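Local coordinates for sister chromatid cohesion protein (Chaetomium thermophilum, PDB 5T8V) that probably loads the cohesin ring onto chromatin, the C-terminal HEAT-repeat portion of the loader subunit Scc2 being the part crystallised here, at residues G1037-Y1047 with L1072-F1080. Sequence-based numbering, arbitrary orientation.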
loop_
_atom_site.group_PDB
_atom_site.type_symbol
_atom_site.label_atom_id
_atom_site.label_comp_id
_atom_site.label_asym_id
_atom_site.label_seq_id
_atom_site.Cartn_x
_atom_site.Cartn_y
_atom_site.Cartn_z
ATOM N N GLY A 1037 -47.984 -25.619 -23.317
ATOM C CA GLY A 1037 -47.160 -25.322 -22.155
ATOM C C GLY A 1037 -47.613 -24.063 -21.439
ATOM O O GLY A 1037 -47.759 -24.046 -20.210
ATOM N N LEU A 1038 -47.841 -22.988 -22.201
ATOM C CA LEU A 1038 -48.349 -21.751 -21.615
ATOM C C LEU A 1038 -49.679 -21.983 -20.909
ATOM O O LEU A 1038 -49.936 -21.403 -19.847
ATOM C CB LEU A 1038 -48.504 -20.686 -22.702
ATOM C CG LEU A 1038 -47.218 -20.195 -23.365
ATOM C CD1 LEU A 1038 -47.508 -19.672 -24.762
ATOM C CD2 LEU A 1038 -46.572 -19.116 -22.517
ATOM N N VAL A 1039 -50.539 -22.822 -21.484
ATOM C CA VAL A 1039 -51.827 -23.106 -20.857
ATOM C C VAL A 1039 -51.626 -23.876 -19.558
ATOM O O VAL A 1039 -52.186 -23.524 -18.514
ATOM C CB VAL A 1039 -52.738 -23.874 -21.831
ATOM C CG1 VAL A 1039 -54.030 -24.306 -21.142
ATOM C CG2 VAL A 1039 -53.047 -23.019 -23.052
ATOM N N CYS A 1040 -50.820 -24.938 -19.606
ATOM C CA CYS A 1040 -50.681 -25.819 -18.451
ATOM C C CYS A 1040 -50.011 -25.112 -17.282
ATOM O O CYS A 1040 -50.372 -25.347 -16.122
ATOM C CB CYS A 1040 -49.892 -27.069 -18.837
ATOM S SG CYS A 1040 -50.753 -28.165 -19.979
ATOM N N GLN A 1041 -49.033 -24.243 -17.556
ATOM C CA GLN A 1041 -48.299 -23.619 -16.459
ATOM C C GLN A 1041 -49.223 -22.830 -15.540
ATOM O O GLN A 1041 -48.927 -22.678 -14.350
ATOM C CB GLN A 1041 -47.186 -22.722 -17.006
ATOM C CG GLN A 1041 -47.627 -21.333 -17.434
ATOM C CD GLN A 1041 -46.468 -20.486 -17.906
ATOM O OE1 GLN A 1041 -46.251 -19.383 -17.407
ATOM N NE2 GLN A 1041 -45.710 -20.999 -18.869
ATOM N N SER A 1042 -50.342 -22.329 -16.065
ATOM C CA SER A 1042 -51.325 -21.613 -15.262
ATOM C C SER A 1042 -52.555 -22.452 -14.934
ATOM O O SER A 1042 -53.381 -22.019 -14.123
ATOM C CB SER A 1042 -51.764 -20.332 -15.978
ATOM O OG SER A 1042 -50.703 -19.393 -16.026
ATOM N N SER A 1043 -52.699 -23.627 -15.543
ATOM C CA SER A 1043 -53.757 -24.579 -15.208
ATOM C C SER A 1043 -53.110 -25.946 -15.034
ATOM O O SER A 1043 -53.282 -26.845 -15.867
ATOM C CB SER A 1043 -54.843 -24.608 -16.284
ATOM O OG SER A 1043 -55.520 -23.364 -16.357
ATOM N N PRO A 1044 -52.352 -26.136 -13.951
ATOM C CA PRO A 1044 -51.511 -27.340 -13.843
ATOM C C PRO A 1044 -52.272 -28.650 -13.935
ATOM O O PRO A 1044 -51.666 -29.669 -14.288
ATOM C CB PRO A 1044 -50.845 -27.178 -12.469
ATOM C CG PRO A 1044 -50.892 -25.714 -12.191
ATOM C CD PRO A 1044 -52.165 -25.229 -12.806
ATOM N N ARG A 1045 -53.571 -28.672 -13.630
ATOM C CA ARG A 1045 -54.307 -29.930 -13.680
ATOM C C ARG A 1045 -54.320 -30.535 -15.077
ATOM O O ARG A 1045 -54.539 -31.743 -15.215
ATOM C CB ARG A 1045 -55.736 -29.729 -13.180
ATOM C CG ARG A 1045 -55.827 -29.521 -11.672
ATOM C CD ARG A 1045 -56.993 -30.281 -11.058
ATOM N NE ARG A 1045 -56.908 -31.719 -11.310
ATOM C CZ ARG A 1045 -56.149 -32.566 -10.619
ATOM N NH1 ARG A 1045 -55.389 -32.133 -9.622
ATOM N NH2 ARG A 1045 -56.147 -33.856 -10.930
ATOM N N ASN A 1046 -54.084 -29.730 -16.116
ATOM C CA ASN A 1046 -53.997 -30.273 -17.465
ATOM C C ASN A 1046 -52.724 -31.080 -17.679
ATOM O O ASN A 1046 -52.698 -31.943 -18.561
ATOM C CB ASN A 1046 -54.073 -29.144 -18.495
ATOM C CG ASN A 1046 -55.484 -28.621 -18.681
ATOM O OD1 ASN A 1046 -55.767 -27.452 -18.417
ATOM N ND2 ASN A 1046 -56.380 -29.488 -19.143
ATOM N N TYR A 1047 -51.675 -30.822 -16.893
ATOM C CA TYR A 1047 -50.426 -31.564 -17.038
ATOM C C TYR A 1047 -50.649 -33.068 -16.947
ATOM O O TYR A 1047 -50.082 -33.836 -17.734
ATOM C CB TYR A 1047 -49.426 -31.131 -15.964
ATOM C CG TYR A 1047 -48.614 -29.895 -16.284
ATOM C CD1 TYR A 1047 -47.726 -29.878 -17.352
ATOM C CD2 TYR A 1047 -48.710 -28.756 -15.496
ATOM C CE1 TYR A 1047 -46.972 -28.755 -17.638
ATOM C CE2 TYR A 1047 -47.960 -27.628 -15.773
ATOM C CZ TYR A 1047 -47.093 -27.633 -16.843
ATOM O OH TYR A 1047 -46.346 -26.512 -17.119
ATOM N N LEU A 1072 -39.559 -27.843 -21.156
ATOM C CA LEU A 1072 -38.778 -27.518 -19.967
ATOM C C LEU A 1072 -39.126 -26.134 -19.435
ATOM O O LEU A 1072 -39.154 -25.922 -18.219
ATOM C CB LEU A 1072 -37.283 -27.607 -20.277
ATOM C CG LEU A 1072 -36.718 -29.011 -20.502
ATOM C CD1 LEU A 1072 -35.277 -28.927 -20.978
ATOM C CD2 LEU A 1072 -36.815 -29.851 -19.235
ATOM N N ARG A 1073 -39.386 -25.176 -20.325
ATOM C CA ARG A 1073 -39.729 -23.832 -19.869
ATOM C C ARG A 1073 -41.073 -23.827 -19.151
ATOM O O ARG A 1073 -41.231 -23.164 -18.117
ATOM C CB ARG A 1073 -39.735 -22.865 -21.051
ATOM C CG ARG A 1073 -38.341 -22.550 -21.573
ATOM C CD ARG A 1073 -38.373 -21.682 -22.817
ATOM N NE ARG A 1073 -37.032 -21.239 -23.199
ATOM C CZ ARG A 1073 -36.752 -20.554 -24.303
ATOM N NH1 ARG A 1073 -37.716 -20.225 -25.154
ATOM N NH2 ARG A 1073 -35.501 -20.196 -24.559
ATOM N N SER A 1074 -42.048 -24.568 -19.678
ATOM C CA SER A 1074 -43.336 -24.689 -19.003
ATOM C C SER A 1074 -43.166 -25.291 -17.615
ATOM O O SER A 1074 -43.629 -24.724 -16.616
ATOM C CB SER A 1074 -44.290 -25.537 -19.844
ATOM O OG SER A 1074 -45.569 -25.608 -19.241
ATOM N N LEU A 1075 -42.495 -26.445 -17.529
ATOM C CA LEU A 1075 -42.262 -27.053 -16.223
ATOM C C LEU A 1075 -41.520 -26.104 -15.290
ATOM O O LEU A 1075 -41.775 -26.096 -14.080
ATOM C CB LEU A 1075 -41.479 -28.358 -16.381
ATOM C CG LEU A 1075 -42.098 -29.431 -17.283
ATOM C CD1 LEU A 1075 -41.245 -30.689 -17.261
ATOM C CD2 LEU A 1075 -43.530 -29.749 -16.874
ATOM N N LYS A 1076 -40.612 -25.292 -15.833
ATOM C CA LYS A 1076 -39.854 -24.359 -15.006
ATOM C C LYS A 1076 -40.764 -23.292 -14.415
ATOM O O LYS A 1076 -40.683 -22.988 -13.219
ATOM C CB LYS A 1076 -38.735 -23.719 -15.830
ATOM C CG LYS A 1076 -37.847 -22.763 -15.043
ATOM C CD LYS A 1076 -36.760 -22.178 -15.925
ATOM C CE LYS A 1076 -36.928 -20.678 -16.109
ATOM N NZ LYS A 1076 -36.123 -20.158 -17.253
ATOM N N GLU A 1077 -41.636 -22.705 -15.239
ATOM C CA GLU A 1077 -42.587 -21.726 -14.721
ATOM C C GLU A 1077 -43.492 -22.354 -13.669
ATOM O O GLU A 1077 -43.676 -21.800 -12.577
ATOM C CB GLU A 1077 -43.415 -21.143 -15.865
ATOM C CG GLU A 1077 -42.597 -20.376 -16.890
ATOM C CD GLU A 1077 -41.818 -19.236 -16.268
ATOM O OE1 GLU A 1077 -42.387 -18.532 -15.407
ATOM O OE2 GLU A 1077 -40.635 -19.056 -16.629
ATOM N N PHE A 1078 -44.058 -23.521 -13.980
ATOM C CA PHE A 1078 -44.948 -24.193 -13.040
ATOM C C PHE A 1078 -44.268 -24.412 -11.694
ATOM O O PHE A 1078 -44.793 -24.015 -10.647
ATOM C CB PHE A 1078 -45.415 -25.523 -13.633
ATOM C CG PHE A 1078 -46.104 -26.422 -12.647
ATOM C CD1 PHE A 1078 -47.148 -25.951 -11.870
ATOM C CD2 PHE A 1078 -45.717 -27.744 -12.509
ATOM C CE1 PHE A 1078 -47.784 -26.778 -10.964
ATOM C CE2 PHE A 1078 -46.351 -28.578 -11.606
ATOM C CZ PHE A 1078 -47.385 -28.095 -10.833
ATOM N N LEU A 1079 -43.089 -25.039 -11.702
ATOM C CA LEU A 1079 -42.417 -25.363 -10.446
ATOM C C LEU A 1079 -41.975 -24.104 -9.705
ATOM O O LEU A 1079 -42.099 -24.024 -8.476
ATOM C CB LEU A 1079 -41.227 -26.277 -10.725
ATOM C CG LEU A 1079 -41.626 -27.658 -11.251
ATOM C CD1 LEU A 1079 -40.467 -28.333 -11.959
ATOM C CD2 LEU A 1079 -42.136 -28.528 -10.113
ATOM N N PHE A 1080 -41.460 -23.111 -10.431
ATOM C CA PHE A 1080 -41.036 -21.870 -9.791
ATOM C C PHE A 1080 -42.201 -21.198 -9.074
ATOM O O PHE A 1080 -42.090 -20.820 -7.900
ATOM C CB PHE A 1080 -40.420 -20.933 -10.829
ATOM C CG PHE A 1080 -38.953 -21.160 -11.050
ATOM C CD1 PHE A 1080 -38.446 -22.445 -11.166
ATOM C CD2 PHE A 1080 -38.080 -20.090 -11.145
ATOM C CE1 PHE A 1080 -37.096 -22.657 -11.367
ATOM C CE2 PHE A 1080 -36.729 -20.295 -11.349
ATOM C CZ PHE A 1080 -36.237 -21.580 -11.459
#
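S1074 on helix 1065-1086 and Y1047, from the residues just after helix 1026-1042, meet hydroxyl to hydroxyl. Y1047 OH and S1074 OG share a hydrogen bond in which either could be the donor; the modelled separation of these two atoms, 2.4 Å, is implausibly short and its exact length doubtful. S1074 OG also lies 2.9 Å from the carbonyl O of G1037, within hydrogen-bonding distance; that carbonyl already accepts the helical bond from Q1041 N. With its hydroxyl set opposite its own backbone N (chi1 -177°), S1074 directs OG across the interface, near the plane of the tyrosine ring at its edge.

Carbon contacts flank the Y1047 ring. L1075 CD2 approaches CE1 of Y1047 to 3.7 Å, while CE2 of Y1047 sits over one face of the F1078 ring. The two aromatic side chains run past each other in opposite directions, their planes inclined at 36° and their centroids 5.2 Å apart. On F1078, CE1 meets P1044 CB. Beside this core, the amide of Q1041 lies alongside the CB and CG methylenes of E1077, with OE1 of Q1041 3.7 Å from CB of E1077.

Behind the tyrosine, CB of C1040, on the same helix as G1037, lies over the centre of one face of the Y1047 ring. Helix 1115-1133 adds a further layer, T1121 touching Y1047 and A1118 touching F1078.

The axes of 1037-1042 and 1072-1080 approach to 8.7 Å and run nearly parallel, at -16°, and G1037, lacking a side chain, lets S1074 come close. Within this helical-repeat solenoid, the contact thus combines a small polar cluster, in which buried hydroxyls and a helix carbonyl can satisfy one another, with an adjoining apolar and aromatic patch.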